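Local coordinates for Lmo0305 protein (Listeria monocytogenes, PDB 3PJ0), which is of unknown function but belongs to the fold type I class of pyridoxal 5'-phosphate proteins, with its cofactor held covalently, at residues 93-98 / 145-150; 124-129 / 161-166; 153-158 / 186-191; 293-298 / 323-328. All blocks are in the same frame, centred on the assembly; numbering follows the deposited sequence.

Contact 1. Residues 93-98 / 145-150; sequences AYHPLS and LPQREI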
# COMPACT_ATOMS: atom_id res chain seq x y z
N ALA A 93 -15.10 -14.12 -15.75
CA ALA A 93 -15.22 -15.52 -15.40
C ALA A 93 -13.92 -16.06 -14.83
O ALA A 93 -12.83 -15.74 -15.31
CB ALA A 93 -15.69 -16.38 -16.63
N TYR A 94 -14.04 -16.86 -13.79
CA TYR A 94 -12.89 -17.48 -13.18
C TYR A 94 -13.27 -18.67 -12.28
O TYR A 94 -14.45 -18.93 -12.05
CB TYR A 94 -12.07 -16.46 -12.42
CG TYR A 94 -12.78 -15.59 -11.36
CD1 TYR A 94 -13.67 -16.12 -10.44
CD2 TYR A 94 -12.46 -14.22 -11.23
CE1 TYR A 94 -14.26 -15.31 -9.44
CE2 TYR A 94 -13.01 -13.42 -10.25
CZ TYR A 94 -13.91 -13.95 -9.36
OH TYR A 94 -14.45 -13.11 -8.39
N HIS A 95 -12.25 -19.38 -11.78
CA HIS A 95 -12.46 -20.52 -10.92
C HIS A 95 -13.22 -20.06 -9.64
O HIS A 95 -12.98 -18.95 -9.14
CB HIS A 95 -11.11 -21.13 -10.54
CG HIS A 95 -11.21 -22.45 -9.82
ND1 HIS A 95 -11.38 -22.54 -8.46
CD2 HIS A 95 -11.13 -23.72 -10.27
CE1 HIS A 95 -11.44 -23.81 -8.10
NE2 HIS A 95 -11.29 -24.56 -9.19
N PRO A 96 -14.12 -20.90 -9.09
CA PRO A 96 -14.86 -20.57 -7.86
C PRO A 96 -13.99 -20.11 -6.64
O PRO A 96 -14.46 -19.35 -5.79
CB PRO A 96 -15.54 -21.91 -7.51
CG PRO A 96 -15.74 -22.56 -8.80
CD PRO A 96 -14.53 -22.21 -9.62
N LEU A 97 -12.75 -20.57 -6.59
CA LEU A 97 -11.85 -20.27 -5.47
C LEU A 97 -10.80 -19.24 -5.85
O LEU A 97 -9.73 -19.16 -5.21
CB LEU A 97 -11.21 -21.56 -4.93
CG LEU A 97 -12.19 -22.65 -4.50
CD1 LEU A 97 -11.49 -23.83 -3.79
CD2 LEU A 97 -13.24 -22.04 -3.60
N SER A 98 -11.08 -18.45 -6.88
CA SER A 98 -10.16 -17.36 -7.22
C SER A 98 -9.96 -16.47 -6.00
O SER A 98 -10.84 -16.33 -5.15
CB SER A 98 -10.69 -16.51 -8.37
OG SER A 98 -9.86 -15.35 -8.54
N LEU A 145 -2.33 -19.72 -12.27
CA LEU A 145 -1.35 -20.78 -12.51
C LEU A 145 -0.34 -20.78 -11.35
O LEU A 145 0.39 -19.80 -11.17
CB LEU A 145 -0.59 -20.57 -13.82
CG LEU A 145 -1.39 -20.46 -15.10
CD1 LEU A 145 -0.52 -20.09 -16.31
CD2 LEU A 145 -2.14 -21.76 -15.38
N PRO A 146 -0.35 -21.82 -10.51
CA PRO A 146 -1.23 -22.97 -10.48
C PRO A 146 -2.43 -22.62 -9.64
O PRO A 146 -2.42 -21.54 -9.04
CB PRO A 146 -0.37 -24.02 -9.78
CG PRO A 146 0.39 -23.24 -8.80
CD PRO A 146 0.60 -21.86 -9.40
N GLN A 147 -3.43 -23.50 -9.54
CA GLN A 147 -4.63 -23.22 -8.76
C GLN A 147 -4.36 -23.62 -7.32
O GLN A 147 -4.50 -24.79 -6.94
CB GLN A 147 -5.86 -23.96 -9.31
CG GLN A 147 -7.16 -23.44 -8.73
CD GLN A 147 -7.64 -22.16 -9.44
OE1 GLN A 147 -7.85 -22.17 -10.64
NE2 GLN A 147 -7.80 -21.07 -8.68
N ARG A 148 -3.94 -22.64 -6.54
CA ARG A 148 -3.49 -22.90 -5.16
C ARG A 148 -4.49 -23.58 -4.23
O ARG A 148 -4.10 -24.47 -3.48
CB ARG A 148 -3.04 -21.59 -4.54
CG ARG A 148 -2.54 -21.69 -3.09
CD ARG A 148 -3.65 -21.38 -2.05
NE ARG A 148 -3.02 -21.26 -0.74
CZ ARG A 148 -3.46 -20.54 0.31
NH1 ARG A 148 -4.59 -19.86 0.27
NH2 ARG A 148 -2.74 -20.53 1.43
N GLU A 149 -5.75 -23.17 -4.27
CA GLU A 149 -6.75 -23.71 -3.33
C GLU A 149 -7.06 -25.19 -3.55
O GLU A 149 -7.63 -25.83 -2.67
CB GLU A 149 -8.03 -22.89 -3.36
CG GLU A 149 -7.81 -21.44 -2.95
CD GLU A 149 -7.58 -21.21 -1.46
OE1 GLU A 149 -8.02 -22.02 -0.63
OE2 GLU A 149 -6.99 -20.16 -1.14
N ILE A 150 -6.67 -25.73 -4.70
CA ILE A 150 -6.88 -27.17 -4.95
C ILE A 150 -5.53 -27.92 -4.95
O ILE A 150 -5.38 -28.99 -5.50
CB ILE A 150 -7.78 -27.45 -6.18
CG1 ILE A 150 -7.20 -26.89 -7.47
CG2 ILE A 150 -9.16 -26.87 -5.97
CD1 ILE A 150 -7.99 -27.32 -8.69

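Contact 2. Residues 124-129 / 161-166; sequences QLLTID and EKISEY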
# COMPACT_ATOMS: atom_id res chain seq x y z
N GLN A 124 -12.01 -28.77 -8.70
CA GLN A 124 -11.17 -29.19 -9.84
C GLN A 124 -10.80 -28.07 -10.75
O GLN A 124 -11.34 -26.96 -10.64
CB GLN A 124 -11.83 -30.33 -10.65
CG GLN A 124 -13.22 -30.05 -11.15
CD GLN A 124 -13.93 -31.31 -11.68
OE1 GLN A 124 -13.55 -31.87 -12.71
NE2 GLN A 124 -14.99 -31.73 -10.99
N LEU A 125 -9.85 -28.35 -11.62
CA LEU A 125 -9.43 -27.36 -12.60
C LEU A 125 -10.56 -26.98 -13.53
O LEU A 125 -11.38 -27.82 -13.95
CB LEU A 125 -8.26 -27.89 -13.45
CG LEU A 125 -6.88 -27.94 -12.82
CD1 LEU A 125 -5.93 -28.81 -13.64
CD2 LEU A 125 -6.31 -26.49 -12.65
N LEU A 126 -10.63 -25.70 -13.84
CA LEU A 126 -11.59 -25.23 -14.83
C LEU A 126 -11.09 -25.73 -16.19
O LEU A 126 -9.89 -25.99 -16.36
CB LEU A 126 -11.66 -23.70 -14.82
CG LEU A 126 -10.50 -22.85 -15.35
CD1 LEU A 126 -10.44 -22.72 -16.92
CD2 LEU A 126 -10.57 -21.43 -14.75
N THR A 127 -12.00 -25.89 -17.13
CA THR A 127 -11.60 -26.28 -18.49
C THR A 127 -12.19 -25.36 -19.55
O THR A 127 -13.10 -24.56 -19.28
CB THR A 127 -12.09 -27.69 -18.83
OG1 THR A 127 -13.51 -27.64 -18.94
CG2 THR A 127 -11.64 -28.71 -17.76
N ILE A 128 -11.65 -25.48 -20.77
CA ILE A 128 -12.20 -24.74 -21.90
C ILE A 128 -13.71 -25.02 -22.06
O ILE A 128 -14.45 -24.14 -22.48
CB ILE A 128 -11.43 -25.03 -23.22
CG1 ILE A 128 -11.76 -23.96 -24.28
CG2 ILE A 128 -11.74 -26.45 -23.72
CD1 ILE A 128 -10.88 -24.01 -25.53
N ASP A 129 -14.16 -26.24 -21.73
CA ASP A 129 -15.58 -26.62 -21.79
C ASP A 129 -16.43 -25.72 -20.87
O ASP A 129 -17.57 -25.38 -21.19
CB ASP A 129 -15.79 -28.09 -21.41
CG ASP A 129 -15.00 -29.08 -22.29
OD1 ASP A 129 -15.66 -29.86 -23.00
OD2 ASP A 129 -13.74 -29.08 -22.27
N GLU A 161 -2.88 -23.08 -24.17
CA GLU A 161 -2.82 -22.54 -25.53
C GLU A 161 -4.21 -22.51 -26.17
O GLU A 161 -4.64 -21.51 -26.74
CB GLU A 161 -1.86 -23.35 -26.41
CG GLU A 161 -0.40 -23.21 -25.99
CD GLU A 161 0.55 -24.12 -26.77
OE1 GLU A 161 0.14 -25.23 -27.17
OE2 GLU A 161 1.72 -23.72 -26.98
N LYS A 162 -4.94 -23.60 -26.04
CA LYS A 162 -6.29 -23.68 -26.61
C LYS A 162 -7.25 -22.66 -25.95
O LYS A 162 -8.13 -22.09 -26.60
CB LYS A 162 -6.79 -25.13 -26.53
CG LYS A 162 -5.97 -26.05 -27.43
CD LYS A 162 -6.24 -27.53 -27.24
CE LYS A 162 -5.41 -28.32 -28.26
NZ LYS A 162 -5.35 -29.79 -27.99
N ILE A 163 -7.10 -22.45 -24.65
CA ILE A 163 -7.93 -21.46 -23.95
C ILE A 163 -7.64 -20.06 -24.49
O ILE A 163 -8.56 -19.27 -24.74
CB ILE A 163 -7.71 -21.55 -22.42
CG1 ILE A 163 -8.45 -22.77 -21.87
CG2 ILE A 163 -8.16 -20.25 -21.77
CD1 ILE A 163 -8.23 -23.01 -20.38
N SER A 164 -6.35 -19.77 -24.65
CA SER A 164 -5.88 -18.49 -25.18
C SER A 164 -6.43 -18.27 -26.58
O SER A 164 -6.97 -17.20 -26.89
CB SER A 164 -4.34 -18.43 -25.22
OG SER A 164 -3.89 -17.12 -25.59
N GLU A 165 -6.30 -19.29 -27.43
CA GLU A 165 -6.77 -19.18 -28.82
C GLU A 165 -8.29 -18.94 -28.89
O GLU A 165 -8.75 -18.12 -29.66
CB GLU A 165 -6.35 -20.42 -29.64
CG GLU A 165 -4.81 -20.50 -29.82
CD GLU A 165 -4.26 -21.88 -30.26
OE1 GLU A 165 -4.86 -22.93 -29.92
OE2 GLU A 165 -3.20 -21.90 -30.90
N TYR A 166 -9.06 -19.61 -28.03
CA TYR A 166 -10.51 -19.45 -28.03
C TYR A 166 -10.88 -18.05 -27.57
O TYR A 166 -11.73 -17.39 -28.17
CB TYR A 166 -11.18 -20.48 -27.13
CG TYR A 166 -12.66 -20.30 -27.01
CD1 TYR A 166 -13.53 -20.72 -28.02
CD2 TYR A 166 -13.20 -19.69 -25.88
CE1 TYR A 166 -14.90 -20.55 -27.90
CE2 TYR A 166 -14.56 -19.51 -25.75
CZ TYR A 166 -15.40 -19.94 -26.75
OH TYR A 166 -16.75 -19.74 -26.57

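Contact 3. Residues 153-158 / 186-191; sequences QLPAFE and PFYQKS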
# COMPACT_ATOMS: atom_id res chain seq x y z
N GLN A 153 -2.69 -27.00 -8.71
CA GLN A 153 -2.86 -27.80 -9.94
C GLN A 153 -2.72 -26.94 -11.22
O GLN A 153 -3.03 -25.73 -11.22
CB GLN A 153 -4.23 -28.49 -9.92
CG GLN A 153 -4.46 -29.51 -8.79
CD GLN A 153 -5.79 -30.25 -8.93
OE1 GLN A 153 -6.17 -30.69 -10.04
NE2 GLN A 153 -6.47 -30.46 -7.81
N LEU A 154 -2.30 -27.60 -12.31
CA LEU A 154 -2.10 -26.95 -13.60
C LEU A 154 -2.70 -27.72 -14.74
O LEU A 154 -2.62 -28.94 -14.77
CB LEU A 154 -0.58 -26.85 -13.91
CG LEU A 154 0.25 -25.86 -13.09
CD1 LEU A 154 1.75 -26.05 -13.32
CD2 LEU A 154 -0.18 -24.42 -13.45
N PRO A 155 -3.29 -27.02 -15.72
CA PRO A 155 -3.65 -27.69 -16.94
C PRO A 155 -2.38 -27.97 -17.77
O PRO A 155 -1.35 -27.28 -17.63
CB PRO A 155 -4.51 -26.67 -17.66
CG PRO A 155 -3.94 -25.35 -17.24
CD PRO A 155 -3.61 -25.58 -15.77
N ALA A 156 -2.45 -28.97 -18.63
CA ALA A 156 -1.37 -29.17 -19.60
C ALA A 156 -1.16 -27.83 -20.34
O ALA A 156 -2.11 -27.07 -20.56
CB ALA A 156 -1.77 -30.26 -20.58
N PHE A 157 0.08 -27.55 -20.73
CA PHE A 157 0.36 -26.29 -21.42
C PHE A 157 -0.48 -26.16 -22.70
O PHE A 157 -1.03 -25.11 -22.98
CB PHE A 157 1.86 -26.08 -21.70
CG PHE A 157 2.19 -24.65 -22.07
CD1 PHE A 157 2.31 -23.68 -21.09
CD2 PHE A 157 2.32 -24.28 -23.41
CE1 PHE A 157 2.59 -22.36 -21.43
CE2 PHE A 157 2.60 -22.94 -23.75
CZ PHE A 157 2.72 -22.00 -22.76
N GLU A 158 -0.62 -27.25 -23.45
CA GLU A 158 -1.40 -27.23 -24.70
C GLU A 158 -2.85 -26.81 -24.47
O GLU A 158 -3.49 -26.25 -25.36
CB GLU A 158 -1.34 -28.58 -25.41
CG GLU A 158 0.06 -28.95 -25.90
CD GLU A 158 1.01 -29.40 -24.79
OE1 GLU A 158 0.53 -29.66 -23.66
OE2 GLU A 158 2.22 -29.47 -25.04
N PRO A 186 9.59 -24.42 -14.00
CA PRO A 186 10.29 -25.74 -14.12
C PRO A 186 9.43 -26.89 -14.68
O PRO A 186 9.87 -27.62 -15.59
CB PRO A 186 10.75 -26.03 -12.68
CG PRO A 186 10.81 -24.67 -12.02
CD PRO A 186 9.68 -23.87 -12.63
N PHE A 187 8.19 -27.01 -14.21
CA PHE A 187 7.27 -28.05 -14.67
C PHE A 187 6.87 -27.85 -16.13
O PHE A 187 6.93 -28.77 -16.91
CB PHE A 187 6.01 -28.14 -13.82
CG PHE A 187 4.94 -29.01 -14.42
CD1 PHE A 187 5.04 -30.39 -14.34
CD2 PHE A 187 3.89 -28.46 -15.13
CE1 PHE A 187 4.07 -31.20 -14.95
CE2 PHE A 187 2.94 -29.26 -15.72
CZ PHE A 187 3.03 -30.64 -15.65
N TYR A 188 6.50 -26.63 -16.48
CA TYR A 188 6.13 -26.37 -17.86
C TYR A 188 7.31 -26.39 -18.85
O TYR A 188 7.10 -26.59 -20.03
CB TYR A 188 5.38 -25.05 -17.99
CG TYR A 188 3.90 -25.07 -17.70
CD1 TYR A 188 3.09 -26.17 -18.04
CD2 TYR A 188 3.27 -23.94 -17.21
CE1 TYR A 188 1.69 -26.14 -17.82
CE2 TYR A 188 1.88 -23.89 -17.00
CZ TYR A 188 1.10 -24.98 -17.33
OH TYR A 188 -0.27 -24.89 -17.10
N GLN A 189 8.53 -26.21 -18.36
CA GLN A 189 9.69 -26.10 -19.25
C GLN A 189 9.45 -24.95 -20.28
O GLN A 189 9.77 -25.04 -21.48
CB GLN A 189 10.08 -27.46 -19.83
CG GLN A 189 10.71 -28.37 -18.76
CD GLN A 189 12.06 -27.84 -18.31
OE1 GLN A 189 12.99 -27.76 -19.13
NE2 GLN A 189 12.18 -27.44 -17.03
N LYS A 190 8.86 -23.88 -19.75
CA LYS A 190 8.56 -22.63 -20.48
C LYS A 190 9.08 -21.46 -19.67
O LYS A 190 9.04 -21.49 -18.44
CB LYS A 190 7.04 -22.45 -20.67
CG LYS A 190 6.38 -23.54 -21.53
CD LYS A 190 6.64 -23.37 -23.02
CE LYS A 190 6.12 -24.55 -23.80
NZ LYS A 190 6.10 -24.30 -25.27
N SER A 191 9.56 -20.40 -20.33
CA SER A 191 9.98 -19.21 -19.59
C SER A 191 8.74 -18.42 -19.12
O SER A 191 7.64 -18.61 -19.65
CB SER A 191 10.79 -18.28 -20.46
OG SER A 191 10.00 -17.85 -21.55

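Contact 4. Residues 293-298 / 323-328; sequences HVYFEN and QEKSAD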
# COMPACT_ATOMS: atom_id res chain seq x y z
N HIS A 293 -0.91 -30.12 -1.31
CA HIS A 293 -1.72 -30.31 -0.11
C HIS A 293 -1.58 -31.77 0.32
O HIS A 293 -1.49 -32.64 -0.50
CB HIS A 293 -3.17 -29.99 -0.45
CG HIS A 293 -3.43 -28.54 -0.60
ND1 HIS A 293 -4.68 -28.01 -0.83
CD2 HIS A 293 -2.58 -27.48 -0.51
CE1 HIS A 293 -4.58 -26.70 -0.91
NE2 HIS A 293 -3.32 -26.35 -0.68
N VAL A 294 -1.55 -32.00 1.63
CA VAL A 294 -1.42 -33.36 2.22
C VAL A 294 -2.74 -33.68 2.91
O VAL A 294 -3.22 -32.90 3.72
CB VAL A 294 -0.27 -33.37 3.27
CG1 VAL A 294 -0.11 -34.72 3.94
CG2 VAL A 294 1.07 -32.90 2.61
N TYR A 295 -3.32 -34.82 2.57
CA TYR A 295 -4.62 -35.23 3.07
C TYR A 295 -4.47 -36.49 3.88
O TYR A 295 -3.72 -37.39 3.51
CB TYR A 295 -5.58 -35.52 1.91
CG TYR A 295 -6.31 -34.32 1.35
CD1 TYR A 295 -5.65 -33.38 0.55
CD2 TYR A 295 -7.66 -34.14 1.62
CE1 TYR A 295 -6.32 -32.27 0.04
CE2 TYR A 295 -8.36 -33.05 1.09
CZ TYR A 295 -7.68 -32.11 0.30
OH TYR A 295 -8.36 -31.02 -0.20
N PHE A 296 -5.24 -36.56 4.97
CA PHE A 296 -5.20 -37.67 5.88
C PHE A 296 -6.56 -38.32 6.01
O PHE A 296 -7.59 -37.63 5.92
CB PHE A 296 -4.82 -37.19 7.27
CG PHE A 296 -3.44 -36.64 7.37
CD1 PHE A 296 -3.20 -35.30 7.09
CD2 PHE A 296 -2.38 -37.45 7.78
CE1 PHE A 296 -1.94 -34.78 7.19
CE2 PHE A 296 -1.10 -36.94 7.87
CZ PHE A 296 -0.87 -35.61 7.59
N GLU A 297 -6.55 -39.64 6.25
CA GLU A 297 -7.77 -40.41 6.46
C GLU A 297 -8.11 -40.52 7.95
O GLU A 297 -8.47 -41.60 8.45
CB GLU A 297 -7.65 -41.82 5.86
CG GLU A 297 -7.55 -41.84 4.35
CD GLU A 297 -7.30 -43.25 3.82
OE1 GLU A 297 -7.57 -44.23 4.55
OE2 GLU A 297 -6.83 -43.39 2.67
N ASN A 298 -7.96 -39.39 8.64
CA ASN A 298 -8.30 -39.26 10.06
C ASN A 298 -8.71 -37.84 10.33
O ASN A 298 -8.41 -36.93 9.56
CB ASN A 298 -7.12 -39.65 10.94
CG ASN A 298 -6.91 -41.15 10.99
OD1 ASN A 298 -7.70 -41.88 11.62
ND2 ASN A 298 -5.86 -41.62 10.32
N GLN A 323 -6.77 -28.28 8.39
CA GLN A 323 -8.09 -27.91 7.90
C GLN A 323 -8.99 -29.14 7.89
O GLN A 323 -8.66 -30.13 7.26
CB GLN A 323 -7.98 -27.33 6.48
CG GLN A 323 -9.30 -26.94 5.87
CD GLN A 323 -10.03 -25.88 6.66
OE1 GLN A 323 -9.53 -24.76 6.82
NE2 GLN A 323 -11.23 -26.21 7.16
N GLU A 324 -10.12 -29.06 8.59
CA GLU A 324 -11.10 -30.14 8.58
C GLU A 324 -11.76 -30.16 7.19
O GLU A 324 -12.21 -29.12 6.72
CB GLU A 324 -12.15 -29.88 9.66
CG GLU A 324 -13.31 -30.86 9.66
CD GLU A 324 -14.38 -30.50 10.68
OE1 GLU A 324 -14.34 -29.37 11.24
OE2 GLU A 324 -15.26 -31.35 10.93
N LYS A 325 -11.78 -31.31 6.55
CA LYS A 325 -12.43 -31.47 5.21
C LYS A 325 -13.76 -32.25 5.26
O LYS A 325 -14.67 -31.98 4.47
CB LYS A 325 -11.44 -32.11 4.22
CG LYS A 325 -10.20 -31.26 3.92
CD LYS A 325 -10.55 -30.00 3.13
CE LYS A 325 -9.31 -29.26 2.66
NZ LYS A 325 -9.65 -28.08 1.78
N SER A 326 -13.82 -33.25 6.13
CA SER A 326 -15.02 -34.06 6.37
C SER A 326 -14.87 -34.63 7.77
O SER A 326 -13.86 -34.38 8.43
CB SER A 326 -15.22 -35.15 5.30
OG SER A 326 -14.20 -36.13 5.30
N ALA A 327 -15.85 -35.41 8.23
CA ALA A 327 -15.81 -35.93 9.60
C ALA A 327 -14.46 -36.57 9.99
O ALA A 327 -13.92 -36.30 11.09
CB ALA A 327 -16.95 -36.94 9.84
N ASP A 328 -13.91 -37.39 9.09
CA ASP A 328 -12.65 -38.12 9.35
C ASP A 328 -11.58 -37.87 8.29
O ASP A 328 -10.80 -38.78 7.94
CB ASP A 328 -12.96 -39.61 9.49
CG ASP A 328 -13.75 -39.93 10.75
OD1 ASP A 328 -13.24 -39.58 11.84
OD2 ASP A 328 -14.85 -40.52 10.66

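Contact 1. Residues 93-98 / 145-150
Two loops that leave neighbouring parallel strands, 91-94 and 140-144, meet here, and a flat-group stack and an apolar patch share the joining. The His95 ring is sandwiched. Pro96 CD lies over one face, and the amide of Gln147 lies over the opposite face with its CD 3.6 Å above the ring plane, offset toward the rim, and the two planes 23° apart. Gln147 reaches this position with CG anti to its backbone N and a bend at chi2 (81°), which lays CG over the ring centre as a CH-pi contact, 4.2 Å from the centroid of His95. A glutamine suits the place because it offers both a methylene and a planar amide to the imidazole.

Hydrogen bonds fix the rotation of that ring. Leu97 N donates to His95 ND1 (3.0 Å, 164° at the hydrogen), while His95 NE2 bonds to Gln124 O, a pattern consistent with a neutral imidazole protonated on NE2. Ser98 N closes a type I turn on His95 O.

Apolar contact comes from Leu97, whose CD1 rests 3.6 Å from Glu149 CB and more loosely, 4.4 Å, from Ile150 CG2. Beyond its aliphatic part Glu149 is polar: OE2 takes a salt bridge from Arg148 NH1 at 2.8 Å and a hydrogen bond from His103, so the carboxylate probably stays ionised.

These loops emerge at the carboxyl ends of adjacent strands in the central seven-stranded sheet, the edge of the alpha/beta domain where fold type I proteins build their cofactor site.

Contact 2. Residues 124-129 / 161-166
Helix 157-170 packs against the beginning of helix 128-132 on the outside of the central sheet, in the helical layering expected of the alpha/beta/alpha large domain of a fold type I protein. Ile128, Ile163 and Tyr166 carry most of the buried surface.

Ile128, the first residue of its helix, contributes most. Its CG1 is anti to the backbone N (chi1 -164°) and chi2 is also extended, so the long branch runs straight at the other helix. Its terminal CD1 settles against the helix backbone, 3.5 Å from Lys162 O, an oxygen already engaged by Tyr166 N in the helical ladder. A branched aliphatic chain with no polar needs suits this spot.

Ile163 answers from the partner helix. CG1 lies 4.0 Å from Ile128 CB, and further out its CD1 meets Leu126 CD1 at 4.1 Å. Leu126 gets there with CG in the crowded position between backbone N and carbonyl carbon (chi1 71°). Ile163 also packs on Ile131 and, beneath, on Leu174 of strand 173-178, so it links both helices to the sheet. Lys162, by contrast, begins toward the contact but carries its amine outward.

The helix start is held by Thr127 at the N-cap, whose OG1 caps a backbone N within the first turn while its own N bonds Asp130 OD2, a capping box just ahead of Ile128. Tyr166, with CG anti to its backbone N, turns its ring toward Ile131 and Lys132, leaving its CB 3.9 Å from Ile128 CD1.

Contact 3. Residues 153-158 / 186-191
This is an aromatic contact near the surface of the fold type I large domain, between the start of helix 157-170 and the end of short helix 185-188. Tyr188 is at its heart, buried between two partners. Over one face stands Phe157, edge-on: its CD1 is 3.8 Å above the middle of the tyrosine ring, and the rings form a T-shaped pair with centroids 5.2 Å apart and planes at 77°. Leu154 CD1 lies over the opposite face, nearer the rim, and also touches Phe187 CD2, tip to tip, at 3.7 Å.

Tyrosine suits the place because its ring offers two apolar faces to Phe157 and Leu154 while its hydroxyl reaches a backbone acceptor. Just beyond Gln189, which has positive phi, Lys190 starts toward 153-158 and bends at chi2 (-76°). Its CG sits over the centre of the Phe157 ring, a CH-pi contact of 4.0 Å to the centroid. Ile195 of helix 192-196 packs against Phe157, Tyr188 and Lys190 alike. The one polar link is also the shortest: Tyr188 OH donates to Pro155 O at 2.7 Å, approaching in the carbonyl plane with a C=O...O angle of 148°.

Contact 4. Residues 293-298 / 323-328
Tyr295 and Lys325 make the close-packed end of this contact, crossing at about a right angle. Tyr295 has CG anti to its carbonyl carbon, which swings the ring across the intervening strand 329-335 toward Lys325. The lysine bends at chi2 (-68°) and then runs extended, so its methylenes pass the phenol: CG lies 3.8 Å from Tyr295 CE2, and CE comes to 3.5 Å from Tyr295 OH. A long aliphatic chain with a charged tip suits a border position, covering an aromatic side chain while its amine continues past the hydroxyl to bond O4 of a bound (4R)-2-methylpentane-2,4-diol. That amine is also 5.6 Å from His293 ND1, close enough that it might disfavour a charged imidazole, although the bond from His293 NE2 to Glu333 would pull the other way.

The other end faces solvent and is loose in lacking interlocked side chains, although Asp328 buries much surface and the backbones converge, from 8.9 Å between CA atoms of Tyr295 and Lys325 to 4.6 Å between those of Asn298 and Asp328. Asn298 N and Asp328 O, though 3.0 Å apart, meet at too poor an angle to bond. Asn298 and Glu297 direct their CB atoms away.

Strands 291-296 and 323-326 belong to one antiparallel sheet of four, consistent with the C-terminal small domain of fold type I proteins, but 329-335 runs between them, and Lys325 and Ser326 form a classic beta bulge opposite Val329. Tyr295 rests on Val329 and Ala331, while Phe296 packs against Ile303 of helix 300-314.

In the fold
Contact 1 is the buried one; contacts 2, 3 and 4 lie nearer the surface. The first three belong to the alpha/beta domain and form a connected group: Ile150 CD1 of contact 1 packs on Gln124 and Leu125 of contact 2, Gln147 N bonds Gln153 O between contacts 1 and 3, and contacts 2 and 3 share helix 157-170. Their chemistry shifts with position, from an imidazole-amide stack in the interior to aliphatic helix packing in contact 2 and aromatic rings in contact 3. Contact 4 stands apart: a lysine chain crosses a tyrosine beside unbonded backbones at an exposed sheet edge, touching contact 1 where His293 packs on the backbone at Arg148 and Glu149, but separated from contacts 2 and 3.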